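Local coordinates for isochorismatase family protein (Enterococcus faecalis, PDB 2A67) that has no established function but, as a member of the isochorismatase family, probably acts as a hydrolase, at residues Leu30-Val33 with Asn34-Ile37; Ile37-Tyr40 with Arg41-His44; Arg120-Gly124 with Leu125-Cys129. All coordinates share one frame; numbering follows the deposited sequence.

Contact 1 (Leu30-Val33 with Asn34-Ile37); sequences LDKV and NQRI
Val33 meets Ile37 one helical turn further on, where methyl CG1 of Val33 lies 4.0 Å from CD1 of Ile37. The two side chains cross obliquely. With Val33 CG1 anti to the backbone N (chi1 164°), this methyl sits beside its own carbonyl carbon, on the side where the next turn arrives, and comes 3.5 Å from Asn34 N. Ile37 answers by laying CG1 against the carbonyl of the same residue, 3.4 Å from Val33 O, so that one branch packs on both the peptide group and the side chain of its partner. Ile37 N also donates to Val33 O at 2.9 Å in an almost straight bond.

Asn34 also folds its side chain over the preceding turn: CB stands 3.4 Å from Leu30 O, the same oxygen that accepts the 2.8 Å bond from Asn34 N. Leu30 O is engaged by an N-H and brushed by carbon. On another flank, the chain of Lys32 passes Gln35 loosely, with CD 4.2 Å from NE2, before its ammonium group bonds the carbonyl of Pro133 at strand 128-137. Two further charges tie the helix elsewhere, Asp31 by a salt bridge to Lys69 and Arg36 by one to Glu105.

Val33 and Ile37, with Leu30, belong to the buried side; the first two rest on Leu9, Ile37 also on Phe49. An apolar i to i+4 pair facing the sheet, with polar residues on other sides, is the pattern of an amphipathic helix in a beta-alpha-beta crossover, here the unit of strand 5-10, helix 26-42 and strand 47-52.

Contact 2 (Ile37-Tyr40 with Arg41-His44); sequences IAVY and RQHH
Arg41 runs beside Ile37 at the last turns of helix 26-42, which ends in a Schellman motif at His44. The two side chains point the same way, and the guanidinium end of Arg41 reaches methyl CG2 of Ile37, with NE 3.6 Å from it. The methylene carbons lie lower down, CG of Arg41 being 3.3 Å from Ile37 O, beside the backbone bond that Arg41 N gives to that oxygen. An extended run from CG to NE carries the charge past the isoleucine, and the guanidinium is then held by Asp71 and Asp76, two salt bridges that should fix its rotation. Arg41 therefore joins the helix to the segment preceding strand 77-81.

A second side-by-side pair lies on another flank. Val39 CG1 is anti to its backbone N (chi1 167°), which brings it 3.8 Å from CD2 of His43. The imidazole presents its edge to the backbone here: Val39 O lies in the ring plane, 3.1 Å from CD2, while also accepting the N-H of His43. Next to it, the extended chain of Gln42 runs across Val39 at an angle, its NE2 3.5 Å from Val39 CA.

Tyr40 is buried on the side of the helix that faces the sheet. Its hydroxyl is hydrogen-bonded to both Glu105 and Arg5, and its side chain packs on Leu7 and Ile47, residues of strands 5-10 and 47-52.

The chain leaves the helix at His44, whose positive phi of 54° reverses the backbone. His44 N turns back to Arg41 O at 3.0 Å, and that same oxygen stands 3.8 Å above one face of the His44 imidazole, offset from its centre to the rim.

Contact 3 (Arg120-Gly124 with Leu125-Cys129); sequences RMAHG and LGYTC
Leu125 lays its isobutyl group across the preceding turn of helix 111-125, with CD1 3.9 Å from CG of Met121, a selenomethionine. Its CG, beside the backbone N (chi1 -65°), is thereby brought 3.2 Å from Met121 O, the oxygen that accepts the N-H of Leu125.

Ala122 is met by later residues through both its methyl and its carbonyl. Its methyl CB meets SG of Cys129 at 3.7 Å, packing the helix end onto the start of strand 128-137. Its carbonyl oxygen accepts the N-H of Tyr127 at 3.0 Å and takes weak bonds from Leu125 N and Gly126 N. The Tyr127 ring turns its edge to that carbonyl, its CD2 3.5 Å from Ala122 O.

Gly126, ahead of Tyr127, makes the reversal at a phi of 112°, where a side chain would collide with the preceding carbonyl. Its N-H reaches His123 O from well above the carbonyl plane. A water donates to both His123 O and Tyr127 O, linking helix end and outgoing chain.

The helix also borders the dimer partner: the His123 ring stacks on His83 of the second subunit, and Arg120 forms salt bridges with Asp116 of its own chain and of that subunit. Positive-phi Gly126 and the bonds of Tyr127 N to Ala122 O and Gly126 N to His123 O make a Schellman motif, leading from the helix of a beta-alpha-beta unit to its next strand.

How the contacts relate
From the N terminus, helix 26-42 follows strand 5-10. Contact 1 lies in its middle and contact 2 at its end; they overlap at Ile37, where one ends and the other begins, with centres 11 Å apart. None closes a long loop, and none nests in or crosses another: contacts 1 and 2 are successive turns of one helix, contact 3 a helix end with the chain that leaves it. Contact 2 releases the chain to strand 47-52. Much later, contact 3 ends helix 111-125 and releases strand 128-137, its centre about 23 Å from those of the other two. Glu105 of strand 103-109 meets Arg36 and Tyr40, whereas its neighbour Leu104 packs on Ala122, placing the helices on opposite faces of the parallel sheet.

Contact 1 (Leu30-Val33 with Asn34-Ile37)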
loop_
_atom_site.group_PDB
_atom_site.type_symbol
_atom_site.label_atom_id
_atom_site.label_comp_id
_atom_site.label_asym_id
_atom_site.label_seq_id
_atom_site.Cartn_x
_atom_site.Cartn_y
_atom_site.Cartn_z
ATOM N N LEU D 30 4.296 -8.180 21.104
ATOM C CA LEU D 30 3.913 -9.584 21.280
ATOM C C LEU D 30 2.976 -9.821 22.489
ATOM O O LEU D 30 2.100 -10.674 22.436
ATOM C CB LEU D 30 5.164 -10.464 21.345
ATOM C CG LEU D 30 6.160 -10.387 20.167
ATOM C CD1 LEU D 30 7.472 -11.208 20.505
ATOM C CD2 LEU D 30 5.594 -10.801 18.793
ATOM N N ASP D 31 3.166 -9.063 23.565
ATOM C CA ASP D 31 2.278 -9.141 24.714
ATOM C C ASP D 31 0.868 -8.679 24.322
ATOM O O ASP D 31 -0.114 -9.338 24.671
ATOM C CB ASP D 31 2.794 -8.259 25.848
ATOM C CG ASP D 31 3.997 -8.845 26.530
ATOM O OD1 ASP D 31 4.110 -10.107 26.537
ATOM O OD2 ASP D 31 4.807 -8.044 27.085
ATOM N N LYS D 32 0.792 -7.576 23.576
ATOM C CA LYS D 32 -0.500 -7.038 23.117
ATOM C C LYS D 32 -1.150 -8.024 22.113
ATOM O O LYS D 32 -2.331 -8.312 22.172
ATOM C CB LYS D 32 -0.281 -5.616 22.553
ATOM C CG LYS D 32 -1.534 -4.856 22.237
ATOM C CD LYS D 32 -1.936 -3.867 23.366
ATOM C CE LYS D 32 -1.511 -2.384 23.019
ATOM N NZ LYS D 32 -2.633 -1.459 22.496
ATOM N N VAL D 33 -0.354 -8.589 21.218
ATOM C CA VAL D 33 -0.855 -9.611 20.274
ATOM C C VAL D 33 -1.357 -10.873 20.984
ATOM O O VAL D 33 -2.435 -11.384 20.657
ATOM C CB VAL D 33 0.221 -9.973 19.211
ATOM C CG1 VAL D 33 -0.134 -11.311 18.490
ATOM C CG2 VAL D 33 0.364 -8.798 18.221
ATOM N N ASN D 34 -0.581 -11.399 21.938
ATOM C CA ASN D 34 -1.091 -12.503 22.756
ATOM C C ASN D 34 -2.460 -12.199 23.458
ATOM O O ASN D 34 -3.303 -13.090 23.571
ATOM C CB ASN D 34 -0.072 -12.894 23.792
ATOM C CG ASN D 34 0.970 -13.877 23.253
ATOM O OD1 ASN D 34 1.983 -14.085 23.896
ATOM N ND2 ASN D 34 0.701 -14.498 22.108
ATOM N N GLN D 35 -2.665 -10.963 23.912
ATOM C CA GLN D 35 -3.974 -10.557 24.505
ATOM C C GLN D 35 -5.108 -10.662 23.482
ATOM O O GLN D 35 -6.211 -11.146 23.801
ATOM C CB GLN D 35 -3.932 -9.136 25.069
ATOM C CG GLN D 35 -3.104 -8.964 26.329
ATOM C CD GLN D 35 -3.380 -7.642 27.040
ATOM O OE1 GLN D 35 -3.593 -7.618 28.288
ATOM N NE2 GLN D 35 -3.448 -6.532 26.267
ATOM N N ARG D 36 -4.833 -10.249 22.243
ATOM C CA ARG D 36 -5.834 -10.369 21.177
ATOM C C ARG D 36 -6.095 -11.810 20.840
ATOM O O ARG D 36 -7.227 -12.203 20.644
ATOM C CB ARG D 36 -5.409 -9.593 19.919
ATOM C CG ARG D 36 -5.075 -8.138 20.174
ATOM C CD ARG D 36 -6.322 -7.463 20.850
ATOM N NE ARG D 36 -7.486 -7.536 19.959
ATOM C CZ ARG D 36 -8.748 -7.497 20.371
ATOM N NH1 ARG D 36 -9.017 -7.444 21.669
ATOM N NH2 ARG D 36 -9.730 -7.525 19.494
ATOM N N ILE D 37 -5.018 -12.596 20.686
ATOM C CA ILE D 37 -5.132 -14.039 20.474
ATOM C C ILE D 37 -6.108 -14.623 21.483
ATOM O O ILE D 37 -6.999 -15.379 21.128
ATOM C CB ILE D 37 -3.732 -14.728 20.582
ATOM C CG1 ILE D 37 -2.949 -14.450 19.278
ATOM C CG2 ILE D 37 -3.866 -16.232 20.831
ATOM C CD1 ILE D 37 -1.475 -14.972 19.314
#

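Contact 2 (Ile37-Tyr40 with Arg41-His44)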
loop_
_atom_site.group_PDB
_atom_site.type_symbol
_atom_site.label_atom_id
_atom_site.label_comp_id
_atom_site.label_asym_id
_atom_site.label_seq_id
_atom_site.Cartn_x
_atom_site.Cartn_y
_atom_site.Cartn_z
ATOM N N ILE D 37 -5.018 -12.596 20.686
ATOM C CA ILE D 37 -5.132 -14.039 20.474
ATOM C C ILE D 37 -6.108 -14.623 21.483
ATOM O O ILE D 37 -6.999 -15.379 21.128
ATOM C CB ILE D 37 -3.732 -14.728 20.582
ATOM C CG1 ILE D 37 -2.949 -14.450 19.278
ATOM C CG2 ILE D 37 -3.866 -16.232 20.831
ATOM C CD1 ILE D 37 -1.475 -14.972 19.314
ATOM N N ALA D 38 -5.899 -14.301 22.749
ATOM C CA ALA D 38 -6.721 -14.860 23.804
ATOM C C ALA D 38 -8.209 -14.497 23.601
ATOM O O ALA D 38 -9.067 -15.361 23.714
ATOM C CB ALA D 38 -6.184 -14.429 25.210
ATOM N N VAL D 39 -8.504 -13.276 23.180
ATOM C CA VAL D 39 -9.927 -12.875 22.898
ATOM C C VAL D 39 -10.491 -13.685 21.706
ATOM O O VAL D 39 -11.619 -14.146 21.717
ATOM C CB VAL D 39 -10.015 -11.374 22.559
ATOM C CG1 VAL D 39 -11.364 -10.987 21.953
ATOM C CG2 VAL D 39 -9.645 -10.475 23.764
ATOM N N TYR D 40 -9.694 -13.861 20.660
ATOM C CA TYR D 40 -10.135 -14.656 19.511
ATOM C C TYR D 40 -10.411 -16.095 19.886
ATOM O O TYR D 40 -11.417 -16.655 19.432
ATOM C CB TYR D 40 -9.118 -14.529 18.349
ATOM C CG TYR D 40 -9.382 -13.272 17.575
ATOM C CD1 TYR D 40 -9.005 -12.036 18.094
ATOM C CD2 TYR D 40 -10.035 -13.315 16.348
ATOM C CE1 TYR D 40 -9.274 -10.851 17.424
ATOM C CE2 TYR D 40 -10.281 -12.126 15.630
ATOM C CZ TYR D 40 -9.901 -10.913 16.179
ATOM O OH TYR D 40 -10.158 -9.735 15.507
ATOM N N ARG D 41 -9.581 -16.670 20.758
ATOM C CA ARG D 41 -9.794 -18.073 21.237
ATOM C C ARG D 41 -11.083 -18.224 22.015
ATOM O O ARG D 41 -11.877 -19.133 21.748
ATOM C CB ARG D 41 -8.626 -18.557 22.097
ATOM C CG ARG D 41 -7.288 -18.705 21.281
ATOM C CD ARG D 41 -6.327 -19.753 21.891
ATOM N NE ARG D 41 -5.031 -19.594 21.257
ATOM C CZ ARG D 41 -4.790 -19.837 19.972
ATOM N NH1 ARG D 41 -5.740 -20.354 19.180
ATOM N NH2 ARG D 41 -3.585 -19.617 19.490
ATOM N N GLN D 42 -11.300 -17.294 22.945
ATOM C CA GLN D 42 -12.554 -17.204 23.710
ATOM C C GLN D 42 -13.793 -17.163 22.819
ATOM O O GLN D 42 -14.833 -17.761 23.158
ATOM C CB GLN D 42 -12.604 -15.889 24.477
ATOM C CG GLN D 42 -11.564 -15.549 25.550
ATOM C CD GLN D 42 -11.691 -14.029 25.938
ATOM O OE1 GLN D 42 -12.798 -13.439 25.867
ATOM N NE2 GLN D 42 -10.558 -13.403 26.320
ATOM N N HIS D 43 -13.735 -16.404 21.724
ATOM C CA HIS D 43 -14.882 -16.315 20.810
ATOM C C HIS D 43 -14.901 -17.428 19.748
ATOM O O HIS D 43 -15.818 -17.473 18.953
ATOM C CB HIS D 43 -14.985 -14.929 20.132
ATOM C CG HIS D 43 -15.297 -13.787 21.073
ATOM N ND1 HIS D 43 -16.565 -13.236 21.201
ATOM C CD2 HIS D 43 -14.505 -13.096 21.933
ATOM C CE1 HIS D 43 -16.525 -12.242 22.075
ATOM N NE2 HIS D 43 -15.291 -12.146 22.548
ATOM N N HIS D 44 -13.897 -18.318 19.751
ATOM C CA HIS D 44 -13.682 -19.339 18.696
ATOM C C HIS D 44 -13.631 -18.681 17.311
ATOM O O HIS D 44 -14.287 -19.143 16.361
ATOM C CB HIS D 44 -14.725 -20.472 18.746
ATOM C CG HIS D 44 -14.912 -21.065 20.111
ATOM N ND1 HIS D 44 -15.926 -20.676 20.960
ATOM C CD2 HIS D 44 -14.199 -22.006 20.779
ATOM C CE1 HIS D 44 -15.840 -21.362 22.087
ATOM N NE2 HIS D 44 -14.793 -22.167 22.007
#

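Contact 3 (Arg120-Gly124 with Leu125-Cys129)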
loop_
_atom_site.group_PDB
_atom_site.type_symbol
_atom_site.label_atom_id
_atom_site.label_comp_id
_atom_site.label_asym_id
_atom_site.label_seq_id
_atom_site.Cartn_x
_atom_site.Cartn_y
_atom_site.Cartn_z
ATOM N N ARG D 120 -3.474 -2.179 2.642
ATOM C CA ARG D 120 -3.920 -1.541 1.376
ATOM C C ARG D 120 -4.545 -2.551 0.450
ATOM O O ARG D 120 -5.603 -2.280 -0.123
ATOM C CB ARG D 120 -2.773 -0.796 0.673
ATOM C CG ARG D 120 -2.157 0.255 1.613
ATOM C CD ARG D 120 -1.511 1.386 0.868
ATOM N NE ARG D 120 -0.465 2.002 1.720
ATOM C CZ ARG D 120 -0.166 3.301 1.740
ATOM N NH1 ARG D 120 -0.821 4.187 0.965
ATOM N NH2 ARG D 120 0.813 3.730 2.541
HETATM N N MSE D 121 -3.942 -3.735 0.360
HETATM C CA MSE D 121 -4.548 -4.817 -0.432
HETATM C C MSE D 121 -5.916 -5.315 0.122
HETATM O O MSE D 121 -6.858 -5.485 -0.632
HETATM C CB MSE D 121 -3.539 -5.981 -0.569
HETATM C CG MSE D 121 -3.976 -7.045 -1.525
HETATM SE SE MSE D 121 -3.871 -6.519 -3.467
HETATM C CE MSE D 121 -2.857 -5.324 -3.373
ATOM N N ALA D 122 -5.958 -5.641 1.401
ATOM C CA ALA D 122 -7.133 -6.183 2.011
ATOM C C ALA D 122 -8.245 -5.132 1.847
ATOM O O ALA D 122 -9.331 -5.499 1.489
ATOM C CB ALA D 122 -6.871 -6.429 3.480
ATOM N N HIS D 123 -7.965 -3.857 2.101
ATOM C CA HIS D 123 -9.020 -2.817 1.959
ATOM C C HIS D 123 -9.494 -2.820 0.484
ATOM O O HIS D 123 -10.706 -2.757 0.123
ATOM C CB HIS D 123 -8.443 -1.434 2.293
ATOM C CG HIS D 123 -9.379 -0.322 1.905
ATOM N ND1 HIS D 123 -9.443 0.207 0.623
ATOM C CD2 HIS D 123 -10.382 0.258 2.607
ATOM C CE1 HIS D 123 -10.409 1.121 0.584
ATOM N NE2 HIS D 123 -11.000 1.155 1.769
ATOM N N GLY D 124 -8.512 -2.915 -0.416
ATOM C CA GLY D 124 -8.821 -2.774 -1.820
ATOM C C GLY D 124 -9.619 -3.937 -2.384
ATOM O O GLY D 124 -10.331 -3.762 -3.373
ATOM N N LEU D 125 -9.469 -5.120 -1.794
ATOM C CA LEU D 125 -10.244 -6.312 -2.140
ATOM C C LEU D 125 -11.644 -6.314 -1.505
ATOM O O LEU D 125 -12.490 -7.115 -1.883
ATOM C CB LEU D 125 -9.499 -7.585 -1.694
ATOM C CG LEU D 125 -8.177 -7.773 -2.474
ATOM C CD1 LEU D 125 -7.360 -8.877 -1.805
ATOM C CD2 LEU D 125 -8.483 -8.048 -3.958
ATOM N N GLY D 126 -11.887 -5.428 -0.551
ATOM C CA GLY D 126 -13.277 -5.260 -0.050
ATOM C C GLY D 126 -13.387 -5.752 1.387
ATOM O O GLY D 126 -14.515 -5.834 1.922
ATOM N N TYR D 127 -12.273 -6.062 2.058
ATOM C CA TYR D 127 -12.363 -6.475 3.484
ATOM C C TYR D 127 -12.444 -5.270 4.351
ATOM O O TYR D 127 -11.887 -4.204 4.007
ATOM C CB TYR D 127 -11.191 -7.366 4.000
ATOM C CG TYR D 127 -11.077 -8.663 3.260
ATOM C CD1 TYR D 127 -11.858 -9.772 3.627
ATOM C CD2 TYR D 127 -10.205 -8.784 2.151
ATOM C CE1 TYR D 127 -11.789 -10.956 2.911
ATOM C CE2 TYR D 127 -10.077 -10.020 1.438
ATOM C CZ TYR D 127 -10.883 -11.082 1.836
ATOM O OH TYR D 127 -10.841 -12.305 1.185
ATOM N N THR D 128 -13.158 -5.441 5.473
ATOM C CA THR D 128 -13.206 -4.448 6.542
ATOM C C THR D 128 -11.992 -4.614 7.456
ATOM O O THR D 128 -11.798 -5.680 8.024
ATOM C CB THR D 128 -14.602 -4.532 7.316
ATOM O OG1 THR D 128 -15.642 -4.300 6.356
ATOM C CG2 THR D 128 -14.651 -3.520 8.471
ATOM N N CYS D 129 -11.145 -3.588 7.568
ATOM C CA CYS D 129 -9.891 -3.778 8.312
ATOM C C CYS D 129 -9.941 -3.039 9.632
ATOM O O CYS D 129 -10.533 -1.937 9.708
ATOM C CB CYS D 129 -8.690 -3.321 7.480
ATOM S SG CYS D 129 -8.601 -4.326 5.973
HETATM O O HOH W 1 -12.638 -2.480 1.964
#